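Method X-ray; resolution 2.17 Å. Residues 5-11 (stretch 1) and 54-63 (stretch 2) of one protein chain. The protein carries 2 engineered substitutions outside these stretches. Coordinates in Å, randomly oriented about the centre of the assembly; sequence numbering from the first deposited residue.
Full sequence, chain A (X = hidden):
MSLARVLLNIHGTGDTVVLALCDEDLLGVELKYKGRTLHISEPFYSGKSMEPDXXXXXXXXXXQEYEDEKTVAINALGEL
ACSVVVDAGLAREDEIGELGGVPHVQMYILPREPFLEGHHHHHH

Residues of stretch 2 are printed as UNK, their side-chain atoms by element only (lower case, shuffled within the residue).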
# COMPACT_ATOMS: atom_id res chain seq x y z
N ARG A 5 -20.21 -0.97 -13.69
CA ARG A 5 -19.74 -0.53 -12.37
C ARG A 5 -18.30 -0.93 -12.01
O ARG A 5 -17.85 -2.04 -12.26
CB ARG A 5 -20.68 -1.01 -11.24
CG ARG A 5 -22.08 -0.41 -11.21
CD ARG A 5 -22.10 0.95 -10.54
NE ARG A 5 -23.47 1.39 -10.30
CZ ARG A 5 -24.11 1.30 -9.13
NH1 ARG A 5 -23.52 0.81 -8.04
NH2 ARG A 5 -25.36 1.73 -9.06
N VAL A 6 -17.62 -0.02 -11.33
CA VAL A 6 -16.29 -0.33 -10.83
C VAL A 6 -16.25 -0.28 -9.29
O VAL A 6 -16.82 0.62 -8.69
CB VAL A 6 -15.29 0.66 -11.47
CG1 VAL A 6 -15.39 2.03 -10.79
CG2 VAL A 6 -13.92 0.13 -11.44
N LEU A 7 -15.56 -1.24 -8.65
CA LEU A 7 -15.31 -1.20 -7.19
C LEU A 7 -14.08 -0.36 -6.81
O LEU A 7 -12.95 -0.56 -7.34
CB LEU A 7 -15.14 -2.64 -6.65
CG LEU A 7 -16.23 -3.66 -7.04
CD1 LEU A 7 -15.82 -5.07 -6.73
CD2 LEU A 7 -17.56 -3.31 -6.37
N LEU A 8 -14.29 0.61 -5.92
CA LEU A 8 -13.19 1.43 -5.42
C LEU A 8 -12.99 1.16 -3.93
O LEU A 8 -13.92 1.29 -3.11
CB LEU A 8 -13.41 2.91 -5.70
CG LEU A 8 -12.39 3.95 -5.23
CD1 LEU A 8 -10.95 3.71 -5.73
CD2 LEU A 8 -12.85 5.30 -5.72
N ASN A 9 -11.77 0.76 -3.59
CA ASN A 9 -11.40 0.42 -2.25
C ASN A 9 -10.18 1.26 -1.93
O ASN A 9 -9.13 1.06 -2.55
CB ASN A 9 -11.14 -1.08 -2.18
CG ASN A 9 -10.80 -1.59 -0.76
OD1 ASN A 9 -10.95 -0.86 0.23
ND2 ASN A 9 -10.33 -2.84 -0.67
N ILE A 10 -10.35 2.23 -1.02
CA ILE A 10 -9.28 3.12 -0.54
C ILE A 10 -8.97 2.89 0.94
O ILE A 10 -9.86 3.04 1.80
CB ILE A 10 -9.65 4.61 -0.67
CG1 ILE A 10 -9.91 5.01 -2.13
CG2 ILE A 10 -8.55 5.50 -0.00
CD1 ILE A 10 -10.47 6.44 -2.32
N HIS A 11 -7.72 2.55 1.25
CA HIS A 11 -7.27 2.39 2.62
C HIS A 11 -5.88 3.04 2.81
O HIS A 11 -4.99 2.85 1.99
CB HIS A 11 -7.20 0.92 2.99
CG HIS A 11 -7.20 0.69 4.46
ND1 HIS A 11 -8.34 0.80 5.23
CD2 HIS A 11 -6.19 0.42 5.32
CE1 HIS A 11 -8.04 0.58 6.49
NE2 HIS A 11 -6.74 0.35 6.58
N UNK A 54 -17.59 8.75 -11.66
CA UNK A 54 -17.46 9.07 -10.24
C UNK A 54 -16.18 8.46 -9.65
O UNK A 54 -15.55 9.08 -8.80
c UNK A 54 -20.07 9.17 -7.25
n UNK A 54 -20.04 12.03 -6.73
c UNK A 54 -18.79 9.43 -8.09
n UNK A 54 -20.03 11.65 -4.46
n UNK A 54 -20.04 9.84 -5.93
c UNK A 54 -20.04 11.17 -5.71
c UNK A 54 -18.70 8.66 -9.42
N UNK A 55 -15.81 7.27 -10.09
CA UNK A 55 -14.54 6.68 -9.64
C UNK A 55 -13.34 7.56 -10.03
O UNK A 55 -12.51 7.88 -9.17
c UNK A 55 -14.39 5.25 -10.16
N UNK A 56 -13.29 7.98 -11.30
CA UNK A 56 -12.25 8.90 -11.79
C UNK A 56 -12.14 10.17 -10.97
O UNK A 56 -11.02 10.62 -10.66
c UNK A 56 -12.47 9.24 -13.28
N UNK A 57 -13.29 10.74 -10.59
CA UNK A 57 -13.30 11.95 -9.75
C UNK A 57 -12.67 11.66 -8.38
O UNK A 57 -11.81 12.41 -7.92
c UNK A 57 -16.25 14.34 -8.82
c UNK A 57 -14.72 12.50 -9.64
c UNK A 57 -16.50 15.39 -7.71
c UNK A 57 -14.91 13.61 -8.63
n UNK A 57 -16.91 14.72 -6.41
N UNK A 58 -13.10 10.57 -7.72
CA UNK A 58 -12.56 10.21 -6.40
C UNK A 58 -11.05 9.91 -6.43
O UNK A 58 -10.33 10.22 -5.49
c UNK A 58 -13.32 9.03 -5.78
n UNK A 58 -17.12 9.30 -3.24
c UNK A 58 -16.39 10.53 -3.70
c UNK A 58 -15.41 10.27 -4.91
c UNK A 58 -14.19 9.39 -4.55
N UNK A 59 -10.61 9.27 -7.50
CA UNK A 59 -9.19 8.94 -7.70
C UNK A 59 -8.37 10.21 -7.83
O UNK A 59 -7.40 10.38 -7.11
c UNK A 59 -8.99 7.94 -8.91
c UNK A 59 -8.79 6.54 -8.39
c UNK A 59 -7.79 8.29 -9.74
c UNK A 59 -9.95 6.00 -7.73
N UNK A 60 -8.80 11.11 -8.70
CA UNK A 60 -8.21 12.44 -8.80
C UNK A 60 -8.09 13.11 -7.45
O UNK A 60 -7.04 13.66 -7.12
c UNK A 60 -10.98 13.55 -13.80
n UNK A 60 -11.05 13.20 -15.09
n UNK A 60 -12.09 13.53 -13.05
n UNK A 60 -9.80 13.93 -13.29
c UNK A 60 -9.56 14.32 -11.90
c UNK A 60 -9.04 13.35 -9.68
c UNK A 60 -8.83 13.20 -11.14
N UNK A 61 -9.18 13.11 -6.68
CA UNK A 61 -9.20 13.84 -5.41
C UNK A 61 -8.27 13.23 -4.36
O UNK A 61 -7.66 13.96 -3.61
o UNK A 61 -13.95 15.37 -5.54
c UNK A 61 -10.62 13.93 -4.84
c UNK A 61 -11.61 14.77 -5.66
c UNK A 61 -13.08 14.52 -5.25
o UNK A 61 -13.36 13.45 -4.64
N UNK A 62 -8.20 11.90 -4.30
CA UNK A 62 -7.35 11.24 -3.32
C UNK A 62 -5.88 11.49 -3.68
O UNK A 62 -5.06 11.69 -2.80
c UNK A 62 -7.65 9.76 -3.22
N UNK A 63 -5.56 11.51 -4.98
CA UNK A 63 -4.19 11.79 -5.44
C UNK A 63 -3.73 13.20 -5.03
O UNK A 63 -2.65 13.35 -4.47
c UNK A 63 -4.00 11.50 -6.97
c UNK A 63 -3.94 10.02 -7.22
c UNK A 63 -2.73 12.17 -7.51

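Position 54 has seven side-chain atoms: three carbons, a nitrogen, then a carbon carrying two more nitrogens. That is a guanidinium on a three-carbon stem, so R54. Its CA-to-CB bond points sideways and its side chain makes no contact with stretch 1.

Position 55 has one side-chain carbon. It points toward the strand, and this CB lies 3.4 Å from CG1 of V6. A single carbon means A55. The backbones come close here, with CA of L8 6.9 Å from CA of A55.

Position 56 also has one carbon, but it points away from the strand and touches nothing there. It is A56, buried against other parts of the structure.

Position 57 has four carbons in a row ending in nitrogen. This is lysine, K57. It is exposed and out of reach of the strand.

Position 58 shows the same pattern, four carbons and a terminal nitrogen. Its CB is 3.8 Å from CD2 of L8. The residue is K58. The first bond points toward the strand, but the end of the chain leads away. The contact with L8 is therefore made by the aliphatic base, and the charged end is left clear of the strand.

Position 59 has four carbons, forked at the first, with one arm two carbons long. The end carbon of that longer arm meets L8. That is isoleucine, I59. Its first bond points sideways, yet the longer arm comes back toward the strand, bringing CD1 of I59 to 3.2 Å from CD1 of L8.

Position 60 repeats the guanidinium pattern: three carbons, a nitrogen, and a carbon with two nitrogens. It is R60, exposed and out of reach.

Position 61 has three carbons, the third carrying two oxygens. This carboxylate is E61. Its OE2 accepts a hydrogen bond from NZ of K57 at 3.2 Å, part of a salt bridge one helical turn apart.

Position 62 has a single carbon. This CB points toward the strand and lies 4.4 Å from CD1 of I10. It is A62.

Position 63 has one carbon carrying two more, so V63. It does not reach stretch 1.

The contact is a helix packed on a strand, with N-to-C directions 20° apart and axes 9.7 Å apart at closest approach. V6, L8 and I10 point toward the helix, while L7, between V6 and L8, points away, as expected in a strand. No hydrogen bond crosses. The contact is mostly apolar, side chain on side chain: V6 on A55, L8 on I59 and the base of K58, and I10 on A62. In all, 248 Å² is buried.

Stretch 2 54-63: RAAKKIREAV
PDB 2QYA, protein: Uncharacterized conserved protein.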